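Local coordinates for protein isoaspartyl dipeptidase (Fervidobacterium islandicum, PDB 7CDH) that is a zinc-dependent amidohydrolase-family (M38) peptidase that probably cleaves isoaspartyl (beta-aspartyl) dipeptides and is thought to take part in protein repair, at residues A[136-140]-A[141-145]; A[309-312]-A[313-317]; A[343-347]-A[348-352]. All coordinates share one frame; numbering follows the deposited sequence.

Contact 1: residues A[136-140]-A[141-145]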
ATOM      1  N   THR A 136       7.221 -14.183   1.751  1.00 27.88           N
ATOM      2  CA  THR A 136       8.118 -13.989   0.594  1.00 31.26           C
ATOM      3  C   THR A 136       9.131 -12.924   0.995  1.00 30.22           C
ATOM      4  O   THR A 136       8.867 -12.250   1.967  1.00 28.34           O
ATOM      5  CB  THR A 136       7.323 -13.671  -0.682  1.00 32.91           C
ATOM      6  OG1 THR A 136       6.809 -12.343  -0.582  1.00 35.97           O
ATOM      7  CG2 THR A 136       6.171 -14.624  -0.908  1.00 31.05           C
ATOM      8  N   PHE A 137      10.275 -12.887   0.323  1.00 26.95           N
ATOM      9  CA  PHE A 137      11.288 -11.825   0.451  1.00 28.29           C
ATOM     10  C   PHE A 137      10.836 -10.548  -0.256  1.00 31.69           C
ATOM     11  O   PHE A 137      11.190  -9.494   0.214  1.00 37.35           O
ATOM     12  CB  PHE A 137      12.589 -12.266  -0.211  1.00 26.88           C
ATOM     13  CG  PHE A 137      13.330 -13.361   0.494  1.00 26.51           C
ATOM     14  CD1 PHE A 137      13.105 -14.694   0.179  1.00 27.82           C
ATOM     15  CD2 PHE A 137      14.267 -13.060   1.459  1.00 25.45           C
ATOM     16  CE1 PHE A 137      13.817 -15.709   0.808  1.00 29.41           C
ATOM     17  CE2 PHE A 137      14.991 -14.074   2.069  1.00 27.73           C
ATOM     18  CZ  PHE A 137      14.791 -15.397   1.734  1.00 27.45           C
ATOM     19  N   THR A 138      10.121 -10.669  -1.382  1.00 38.01           N
ATOM     20  CA  THR A 138       9.915  -9.604  -2.405  1.00 34.88           C
ATOM     21  C   THR A 138       8.434  -9.452  -2.768  1.00 33.63           C
ATOM     22  O   THR A 138       8.156  -8.724  -3.695  1.00 39.17           O
ATOM     23  CB  THR A 138      10.664  -9.923  -3.708  1.00 35.78           C
ATOM     24  OG1 THR A 138       9.944 -11.048  -4.222  1.00 35.16           O
ATOM     25  CG2 THR A 138      12.142 -10.239  -3.557  1.00 32.69           C
ATOM     26  N   GLY A 139       7.508 -10.166  -2.141  1.00 33.81           N
ATOM     27  CA  GLY A 139       6.074 -10.026  -2.460  1.00 29.62           C
ATOM     28  C   GLY A 139       5.532 -11.091  -3.383  1.00 29.62           C
ATOM     29  O   GLY A 139       4.277 -11.187  -3.510  1.00 29.54           O
ATOM     30  N   SER A 140       6.378 -11.876  -4.043  1.00 29.34           N
ATOM     31  CA  SER A 140       5.880 -13.057  -4.802  1.00 30.37           C
ATOM     32  C   SER A 140       6.921 -14.170  -4.759  1.00 29.55           C
ATOM     33  O   SER A 140       8.137 -13.861  -4.810  1.00 28.18           O
ATOM     34  CB  SER A 140       5.447 -12.699  -6.232  1.00 33.05           C
ATOM     35  OG  SER A 140       6.532 -12.532  -7.153  1.00 33.38           O
ATOM     36  N   ILE A 141       6.484 -15.421  -4.679  1.00 28.88           N
ATOM     37  CA  ILE A 141       7.477 -16.529  -4.659  1.00 31.48           C
ATOM     38  C   ILE A 141       8.187 -16.586  -6.016  1.00 28.79           C
ATOM     39  O   ILE A 141       9.358 -16.983  -6.068  1.00 28.51           O
ATOM     40  CB  ILE A 141       6.847 -17.858  -4.234  1.00 32.81           C
ATOM     41  CG1 ILE A 141       5.885 -18.404  -5.274  1.00 33.97           C
ATOM     42  CG2 ILE A 141       6.193 -17.727  -2.868  1.00 31.33           C
ATOM     43  CD1 ILE A 141       5.045 -19.547  -4.727  1.00 38.04           C
ATOM     44  N   MET A 142       7.550 -16.125  -7.077  1.00 27.42           N
ATOM     45  CA  MET A 142       8.176 -16.204  -8.409  1.00 27.68           C
ATOM     46  C   MET A 142       9.337 -15.211  -8.453  1.00 28.66           C
ATOM     47  O   MET A 142      10.391 -15.585  -8.970  1.00 28.54           O
ATOM     48  CB  MET A 142       7.180 -15.920  -9.517  1.00 28.32           C
ATOM     49  CG  MET A 142       7.785 -16.116 -10.866  1.00 35.37           C
ATOM     50  SD  MET A 142       6.681 -15.694 -12.231  1.00 43.96           S
ATOM     51  CE  MET A 142       5.505 -17.043 -12.164  1.00 43.75           C
ATOM     52  N   ARG A 143       9.155 -13.988  -7.940  1.00 30.56           N
ATOM     53  CA  ARG A 143      10.254 -13.000  -7.861  1.00 31.19           C
ATOM     54  C   ARG A 143      11.353 -13.502  -6.921  1.00 26.64           C
ATOM     55  O   ARG A 143      12.510 -13.262  -7.254  1.00 25.33           O
ATOM     56  CB  ARG A 143       9.789 -11.634  -7.373  1.00 34.07           C
ATOM     57  CG  ARG A 143       8.971 -10.883  -8.395  1.00 42.02           C
ATOM     58  CD  ARG A 143       8.412  -9.627  -7.738  1.00 46.71           C
ATOM     59  NE  ARG A 143       9.531  -8.751  -7.514  1.00 42.06           N
ATOM     60  CZ  ARG A 143      10.026  -7.977  -8.463  1.00 47.36           C
ATOM     61  NH1 ARG A 143       9.461  -8.014  -9.670  1.00 39.12           N
ATOM     62  NH2 ARG A 143      11.090  -7.209  -8.201  1.00 42.80           N
ATOM     63  N   ASP A 144      11.003 -14.183  -5.825  1.00 25.44           N
ATOM     64  CA  ASP A 144      11.984 -14.723  -4.847  1.00 26.55           C
ATOM     65  C   ASP A 144      12.958 -15.668  -5.556  1.00 26.29           C
ATOM     66  O   ASP A 144      14.180 -15.460  -5.464  1.00 25.63           O
ATOM     67  CB  ASP A 144      11.305 -15.395  -3.670  1.00 27.13           C
ATOM     68  CG  ASP A 144      10.639 -14.459  -2.682  1.00 30.92           C
ATOM     69  OD1 ASP A 144      10.667 -13.222  -2.914  1.00 30.62           O
ATOM     70  OD2 ASP A 144      10.099 -14.995  -1.653  1.00 32.96           O
ATOM     71  N   ILE A 145      12.439 -16.631  -6.301  1.00 27.56           N
ATOM     72  CA  ILE A 145      13.291 -17.660  -6.957  1.00 27.21           C
ATOM     73  C   ILE A 145      14.029 -17.024  -8.135  1.00 26.61           C
ATOM     74  O   ILE A 145      15.126 -17.411  -8.400  1.00 28.32           O
ATOM     75  CB  ILE A 145      12.468 -18.901  -7.329  1.00 28.06           C
ATOM     76  CG1 ILE A 145      13.384 -20.056  -7.751  1.00 30.65           C
ATOM     77  CG2 ILE A 145      11.418 -18.560  -8.374  1.00 28.67           C
ATOM     78  CD1 ILE A 145      12.699 -21.425  -7.804  1.00 31.67           C
TER

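Contact 2: residues A[309-312]-A[313-317]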
ATOM      1  N   ALA A 309      21.062 -37.559  12.266  1.00 32.09           N
ATOM      2  CA  ALA A 309      20.092 -38.583  11.844  1.00 34.36           C
ATOM      3  C   ALA A 309      20.434 -39.153  10.456  1.00 35.38           C
ATOM      4  O   ALA A 309      19.998 -40.274  10.172  1.00 36.41           O
ATOM      5  CB  ALA A 309      18.704 -38.019  11.858  1.00 34.51           C
ATOM      6  N   VAL A 310      21.155 -38.442   9.599  1.00 34.89           N
ATOM      7  CA  VAL A 310      21.258 -38.875   8.185  1.00 38.52           C
ATOM      8  C   VAL A 310      22.210 -40.083   8.114  1.00 43.27           C
ATOM      9  O   VAL A 310      21.839 -41.133   7.534  1.00 39.52           O
ATOM     10  CB  VAL A 310      21.683 -37.727   7.262  1.00 39.41           C
ATOM     11  CG1 VAL A 310      22.195 -38.260   5.933  1.00 40.03           C
ATOM     12  CG2 VAL A 310      20.523 -36.763   7.028  1.00 40.79           C
ATOM     13  N   TRP A 311      23.396 -39.948   8.684  1.00 40.75           N
ATOM     14  CA  TRP A 311      24.415 -41.014   8.640  1.00 39.87           C
ATOM     15  C   TRP A 311      23.966 -42.154   9.561  1.00 42.62           C
ATOM     16  O   TRP A 311      24.164 -43.343   9.225  1.00 41.88           O
ATOM     17  CB  TRP A 311      25.782 -40.446   8.995  1.00 40.65           C
ATOM     18  CG  TRP A 311      26.878 -41.453   8.907  1.00 45.96           C
ATOM     19  CD1 TRP A 311      27.680 -41.856   9.928  1.00 45.45           C
ATOM     20  CD2 TRP A 311      27.264 -42.213   7.752  1.00 43.35           C
ATOM     21  NE1 TRP A 311      28.567 -42.781   9.480  1.00 49.34           N
ATOM     22  CE2 TRP A 311      28.346 -43.018   8.148  1.00 49.20           C
ATOM     23  CE3 TRP A 311      26.837 -42.261   6.421  1.00 42.84           C
ATOM     24  CZ2 TRP A 311      28.995 -43.884   7.266  1.00 47.51           C
ATOM     25  CZ3 TRP A 311      27.461 -43.125   5.554  1.00 46.77           C
ATOM     26  CH2 TRP A 311      28.528 -43.926   5.970  1.00 47.63           C
ATOM     27  N   TYR A 312      23.297 -41.819  10.647  1.00 40.27           N
ATOM     28  CA  TYR A 312      22.712 -42.827  11.553  1.00 39.75           C
ATOM     29  C   TYR A 312      21.770 -43.730  10.747  1.00 39.06           C
ATOM     30  O   TYR A 312      21.826 -44.964  10.935  1.00 40.09           O
ATOM     31  CB  TYR A 312      22.002 -42.141  12.718  1.00 35.30           C
ATOM     32  CG  TYR A 312      21.398 -43.085  13.725  1.00 35.77           C
ATOM     33  CD1 TYR A 312      22.171 -43.729  14.673  1.00 41.88           C
ATOM     34  CD2 TYR A 312      20.048 -43.345  13.721  1.00 37.01           C
ATOM     35  CE1 TYR A 312      21.608 -44.582  15.607  1.00 41.41           C
ATOM     36  CE2 TYR A 312      19.469 -44.202  14.632  1.00 40.86           C
ATOM     37  CZ  TYR A 312      20.251 -44.818  15.583  1.00 42.10           C
ATOM     38  OH  TYR A 312      19.650 -45.651  16.473  1.00 52.68           O
ATOM     39  N   THR A 313      20.901 -43.130   9.931  1.00 39.89           N
ATOM     40  CA  THR A 313      19.808 -43.839   9.202  1.00 41.24           C
ATOM     41  C   THR A 313      20.458 -44.712   8.119  1.00 37.75           C
ATOM     42  O   THR A 313      20.097 -45.863   8.036  1.00 35.29           O
ATOM     43  CB  THR A 313      18.701 -42.890   8.708  1.00 38.16           C
ATOM     44  OG1 THR A 313      18.058 -42.336   9.868  1.00 34.38           O
ATOM     45  CG2 THR A 313      17.651 -43.577   7.857  1.00 34.83           C
ATOM     46  N   ILE A 314      21.465 -44.211   7.423  1.00 36.76           N
ATOM     47  CA  ILE A 314      22.242 -44.994   6.427  1.00 37.74           C
ATOM     48  C   ILE A 314      22.871 -46.229   7.112  1.00 40.59           C
ATOM     49  O   ILE A 314      22.778 -47.344   6.550  1.00 34.72           O
ATOM     50  CB  ILE A 314      23.274 -44.093   5.745  1.00 37.42           C
ATOM     51  CG1 ILE A 314      22.591 -43.070   4.841  1.00 37.98           C
ATOM     52  CG2 ILE A 314      24.304 -44.914   4.972  1.00 40.65           C
ATOM     53  CD1 ILE A 314      23.511 -41.949   4.416  1.00 36.62           C
ATOM     54  N   ARG A 315      23.461 -46.061   8.290  1.00 38.74           N
ATOM     55  CA  ARG A 315      24.088 -47.161   9.056  1.00 36.54           C
ATOM     56  C   ARG A 315      23.013 -48.183   9.457  1.00 45.45           C
ATOM     57  O   ARG A 315      23.320 -49.389   9.421  1.00 53.55           O
ATOM     58  CB  ARG A 315      24.852 -46.627  10.264  1.00 35.34           C
ATOM     59  CG  ARG A 315      26.193 -46.016   9.897  1.00 39.90           C
ATOM     60  CD  ARG A 315      26.991 -45.625  11.110  1.00 47.53           C
ATOM     61  NE  ARG A 315      27.535 -46.817  11.735  1.00 62.32           N
ATOM     62  CZ  ARG A 315      28.460 -46.831  12.703  1.00 69.79           C
ATOM     63  NH1 ARG A 315      28.955 -45.700  13.178  1.00 63.75           N
ATOM     64  NH2 ARG A 315      28.890 -47.988  13.187  1.00 74.91           N
ATOM     65  N   LYS A 316      21.789 -47.767   9.776  1.00 43.61           N
ATOM     66  CA  LYS A 316      20.744 -48.744  10.172  1.00 44.13           C
ATOM     67  C   LYS A 316      20.299 -49.564   8.958  1.00 44.90           C
ATOM     68  O   LYS A 316      19.913 -50.732   9.148  1.00 52.06           O
ATOM     69  CB  LYS A 316      19.549 -48.079  10.856  1.00 45.20           C
ATOM     70  CG  LYS A 316      19.766 -47.708  12.318  1.00 50.59           C
ATOM     71  CD  LYS A 316      20.372 -48.786  13.185  1.00 58.44           C
ATOM     72  CE  LYS A 316      20.042 -48.599  14.654  1.00 70.21           C
ATOM     73  NZ  LYS A 316      21.133 -49.059  15.550  1.00 76.89           N
ATOM     74  N   VAL A 317      20.348 -49.001   7.755  1.00 47.85           N
ATOM     75  CA  VAL A 317      19.902 -49.725   6.530  1.00 48.89           C
ATOM     76  C   VAL A 317      20.996 -50.744   6.130  1.00 48.16           C
ATOM     77  O   VAL A 317      20.643 -51.889   5.812  1.00 45.63           O
ATOM     78  CB  VAL A 317      19.511 -48.744   5.408  1.00 48.37           C
ATOM     79  CG1 VAL A 317      19.061 -49.479   4.136  1.00 50.08           C
ATOM     80  CG2 VAL A 317      18.411 -47.809   5.873  1.00 42.17           C
TER

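Contact 3: residues A[343-347]-A[348-352]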
ATOM      1  N   LYS A 343      26.286 -32.218  -7.383  1.00 37.39           N
ATOM      2  CA  LYS A 343      26.761 -32.847  -6.129  1.00 38.47           C
ATOM      3  C   LYS A 343      26.348 -34.325  -6.124  1.00 36.87           C
ATOM      4  O   LYS A 343      25.674 -34.756  -7.076  1.00 43.18           O
ATOM      5  CB  LYS A 343      26.196 -32.067  -4.943  1.00 39.46           C
ATOM      6  CG  LYS A 343      26.541 -30.589  -4.942  1.00 41.86           C
ATOM      7  CD  LYS A 343      26.279 -29.901  -3.621  1.00 42.95           C
ATOM      8  CE  LYS A 343      26.724 -28.460  -3.647  1.00 43.23           C
ATOM      9  NZ  LYS A 343      28.204 -28.343  -3.612  1.00 46.58           N
ATOM     10  N   GLY A 344      26.735 -35.071  -5.093  1.00 34.95           N
ATOM     11  CA  GLY A 344      26.289 -36.468  -4.901  1.00 42.55           C
ATOM     12  C   GLY A 344      27.080 -37.488  -5.726  1.00 40.02           C
ATOM     13  O   GLY A 344      26.833 -38.705  -5.554  1.00 41.85           O
ATOM     14  N   LYS A 345      28.011 -37.024  -6.561  1.00 37.74           N
ATOM     15  CA  LYS A 345      28.815 -37.863  -7.476  1.00 43.23           C
ATOM     16  C   LYS A 345      30.301 -37.541  -7.310  1.00 40.32           C
ATOM     17  O   LYS A 345      30.677 -36.377  -7.485  1.00 45.86           O
ATOM     18  CB  LYS A 345      28.363 -37.654  -8.926  1.00 46.91           C
ATOM     19  CG  LYS A 345      28.716 -38.786  -9.879  1.00 62.10           C
ATOM     20  CD  LYS A 345      27.595 -39.162 -10.830  1.00 72.94           C
ATOM     21  CE  LYS A 345      27.450 -38.204 -11.988  1.00 80.04           C
ATOM     22  NZ  LYS A 345      28.233 -38.679 -13.153  1.00 87.18           N
ATOM     23  N   ILE A 346      31.127 -38.548  -7.027  1.00 41.77           N
ATOM     24  CA  ILE A 346      32.602 -38.426  -7.183  1.00 41.23           C
ATOM     25  C   ILE A 346      32.939 -38.748  -8.630  1.00 43.19           C
ATOM     26  O   ILE A 346      32.823 -39.924  -9.006  1.00 50.47           O
ATOM     27  CB  ILE A 346      33.369 -39.328  -6.218  1.00 42.89           C
ATOM     28  CG1 ILE A 346      32.798 -39.251  -4.803  1.00 42.74           C
ATOM     29  CG2 ILE A 346      34.840 -38.960  -6.290  1.00 49.26           C
ATOM     30  CD1 ILE A 346      33.773 -39.638  -3.717  1.00 42.18           C
ATOM     31  N   ALA A 347      33.323 -37.729  -9.396  1.00 42.72           N
ATOM     32  CA  ALA A 347      33.537 -37.795 -10.855  1.00 45.11           C
ATOM     33  C   ALA A 347      34.098 -36.461 -11.352  1.00 53.28           C
ATOM     34  O   ALA A 347      33.938 -35.455 -10.663  1.00 56.59           O
ATOM     35  CB  ALA A 347      32.247 -38.126 -11.543  1.00 44.94           C
ATOM     36  N   LYS A 348      34.775 -36.483 -12.500  1.00 57.02           N
ATOM     37  CA  LYS A 348      35.487 -35.328 -13.089  1.00 54.66           C
ATOM     38  C   LYS A 348      34.466 -34.201 -13.251  1.00 54.23           C
ATOM     39  O   LYS A 348      33.369 -34.497 -13.783  1.00 52.83           O
ATOM     40  CB  LYS A 348      36.110 -35.758 -14.423  1.00 66.90           C
ATOM     41  CG  LYS A 348      37.248 -34.894 -14.949  1.00 75.17           C
ATOM     42  CD  LYS A 348      37.731 -35.330 -16.318  1.00 82.54           C
ATOM     43  CE  LYS A 348      38.051 -34.173 -17.246  1.00 90.81           C
ATOM     44  NZ  LYS A 348      37.841 -34.556 -18.662  1.00 94.27           N
ATOM     45  N   GLY A 349      34.774 -32.997 -12.745  1.00 50.64           N
ATOM     46  CA  GLY A 349      33.971 -31.771 -12.974  1.00 51.91           C
ATOM     47  C   GLY A 349      32.874 -31.539 -11.934  1.00 49.36           C
ATOM     48  O   GLY A 349      32.408 -30.409 -11.824  1.00 41.45           O
ATOM     49  N   GLN A 350      32.466 -32.591 -11.220  1.00 43.69           N
ATOM     50  CA  GLN A 350      31.634 -32.551 -10.008  1.00 42.84           C
ATOM     51  C   GLN A 350      32.390 -31.801  -8.900  1.00 44.67           C
ATOM     52  O   GLN A 350      33.624 -31.696  -8.955  1.00 45.82           O
ATOM     53  CB  GLN A 350      31.266 -33.986  -9.629  1.00 49.18           C
ATOM     54  CG  GLN A 350      30.427 -34.717 -10.683  1.00 61.57           C
ATOM     55  CD  GLN A 350      29.008 -34.207 -10.870  1.00 68.77           C
ATOM     56  OE1 GLN A 350      28.493 -33.393 -10.100  1.00 75.54           O
ATOM     57  NE2 GLN A 350      28.334 -34.719 -11.888  1.00 63.59           N
ATOM     58  N   ASP A 351      31.658 -31.267  -7.929  1.00 49.12           N
ATOM     59  CA  ASP A 351      32.216 -30.422  -6.845  1.00 53.05           C
ATOM     60  C   ASP A 351      32.852 -31.376  -5.830  1.00 48.51           C
ATOM     61  O   ASP A 351      32.280 -32.476  -5.606  1.00 42.61           O
ATOM     62  CB  ASP A 351      31.140 -29.496  -6.255  1.00 64.53           C
ATOM     63  CG  ASP A 351      30.673 -28.391  -7.204  1.00 76.26           C
ATOM     64  OD1 ASP A 351      31.421 -27.400  -7.364  1.00 92.19           O
ATOM     65  OD2 ASP A 351      29.574 -28.527  -7.800  1.00 75.04           O
ATOM     66  N   ALA A 352      33.983 -30.965  -5.251  1.00 39.93           N
ATOM     67  CA  ALA A 352      34.827 -31.802  -4.379  1.00 39.56           C
ATOM     68  C   ALA A 352      34.231 -31.823  -2.973  1.00 40.07           C
ATOM     69  O   ALA A 352      34.886 -31.304  -2.040  1.00 37.01           O
ATOM     70  CB  ALA A 352      36.259 -31.309  -4.381  1.00 40.70           C
TER
HETATM   71  O   HOH W   1      29.615 -34.264  -6.456  1.00 46.09           O

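Contact 1: residues A[136-140]-A[141-145]
Asp144 carries CG anti to its own carbonyl carbon (chi1 -73°), and Thr138 sets OG1 between its backbone N and carbonyl carbon (chi1 69°). These two torsions bring the Asp144 carboxylate to the Thr138 hydroxyl. Thr138 OG1 donates to Asp144 OD1 at 2.6 Å, approaching nearly in line with the C-O bond. The backbone N of Thr138 adds a weak bond to the same oxygen. Asp144 OD2 takes the amide of Phe137, the residue before Thr138: Phe137 N donates to it at 2.9 Å, on the syn side but tilted from the carboxylate plane. OD2 is also bonded to Thr127 of strand 122-127. With partners on both oxygens, the carboxylate is likely to be held against rotation. It sits at the edge of the Phe137 ring.

Ser140 caps the helix, which begins at Ile141. Ser140 OG accepts from Arg143 N at 3.1 Å, the capping bond. Ser140 O accepts from Asp144 N, the first i to i+4 bond. The aliphatic chain of Arg143 runs past Ser140 OG. Its guanidinium goes on to a salt bridge with Glu107 of the second subunit. In the loop, Thr136 OG1 accepts from Gly139 N at 2.8 Å, while Thr136 CG2 packs on Ile141 CG2 at 3.7 Å. The arrangement is a serine N-cap preceded by an ST motif. It starts helix 141-147, which follows strand 122-127 in the TIM-barrel fold of the amidohydrolases.

Contact 2: residues A[309-312]-A[313-317]
Helix 309-318 belongs to the TIM-barrel fold of the amidohydrolase family, and this contact joins its i to i+4 backbone bonds with side chains that meet three and four residues on. Thr313 makes two bonds to Ala309 O. Thr313 N donates to Ala309 O at 3.0 Å, from above the carbonyl plane. Thr313 OG1 donates to Ala309 O at 2.8 Å, with less tilt. It stays there because it lies anti to its own carbonyl carbon (chi1 -65°). The next three bonds continue the pattern: Ile314 N bonds Val310 O, Arg315 N bonds Trp311 O, and Lys316 N bonds Tyr312 O.

Ile314 and Arg315 both meet the Trp311 indole. Ile314 CG2 lies 3.7 Å from Trp311 CZ3 of the six-membered ring. Trp311 also packs on Leu54 and Leu57 of strand 51-59. Its NE1 bonds Phe362 O, which is likely to limit rotation of the indole. The Lys316 chain crosses Tyr312 at a slant, with Lys316 CE 3.5 Å from Tyr312 OH. Lys316 CG lies over one face, toward the rim. Arg315 sends its guanidinium to a salt bridge with Glu363. Arg315 CG makes a CH-pi contact over the face of the Trp311 five-membered ring, 4.2 Å from its centroid.

Contact 3: residues A[343-347]-A[348-352]
This is a surface contact round a type II beta turn, Ala347 to Gln350, in the loop that joins helix 333-339 to strand 354-358. One backbone bond closes the turn. Gln350 N donates to Ala347 O at 3.3 Å, from above the carbonyl plane. Gly349 takes the third position, where a type II turn needs a positive phi (90°) and glycine fits readily. The loop is also tied to the rest of the chain: Gly349 and Gln350 bond the backbone of Val27, and Ile346 bonds that of Ser12.

Gln350 carries most of the side-chain packing. Its CG lies anti to the carbonyl carbon (chi1 -63°), which leads the chain back over residues 345-347. Gln350 CB lies 3.2 Å from Ala347 O and 3.3 Å from Lys345 O. Further out, Gln350 CG lies 4.0 Å from Lys345 CB and also 4.0 Å from Ala347 CB. With an alanine here, the contacts of CG would be lost and a gap would probably open beside Ala347 CB and Lys345 CB.

A water bridges the two arms of the loop. It donates to Lys345 O at 2.6 Å and, only weakly, to Asp351 O. Lys343 reaches across from the first arm. Lys343 NZ is 4.4 Å from Asp351 OD2, beyond a salt bridge, and makes its true salt bridge with Asp353. The chemistry implies a turn closed by one backbone bond, with water and bonds to Val27 and Ser12 as further ties, and probably only a loose attraction between Lys343 and Asp351.

Overall arrangement
The contacts follow in series along the chain, 1, then 2, then 3, and none touches another. Contacts 1 and 2 lie on opposite sides of the chain's centre, their own centres 35 Å apart. Contact 3 is 31 Å from contact 1 and 22 Å from contact 2, centre to centre. Contact 1 starts helix 141-147 at an interface with neighbouring subunits. Contact 2 lies within helix 309-318, packed on strand 51-59 with no other chain against it. Contact 3 leads into strand 354-358, which pairs with strand 51-59. Its side chains also touch strand 51-59, so contacts 2 and 3 share that strand, whereas contact 1 lies where subunits meet.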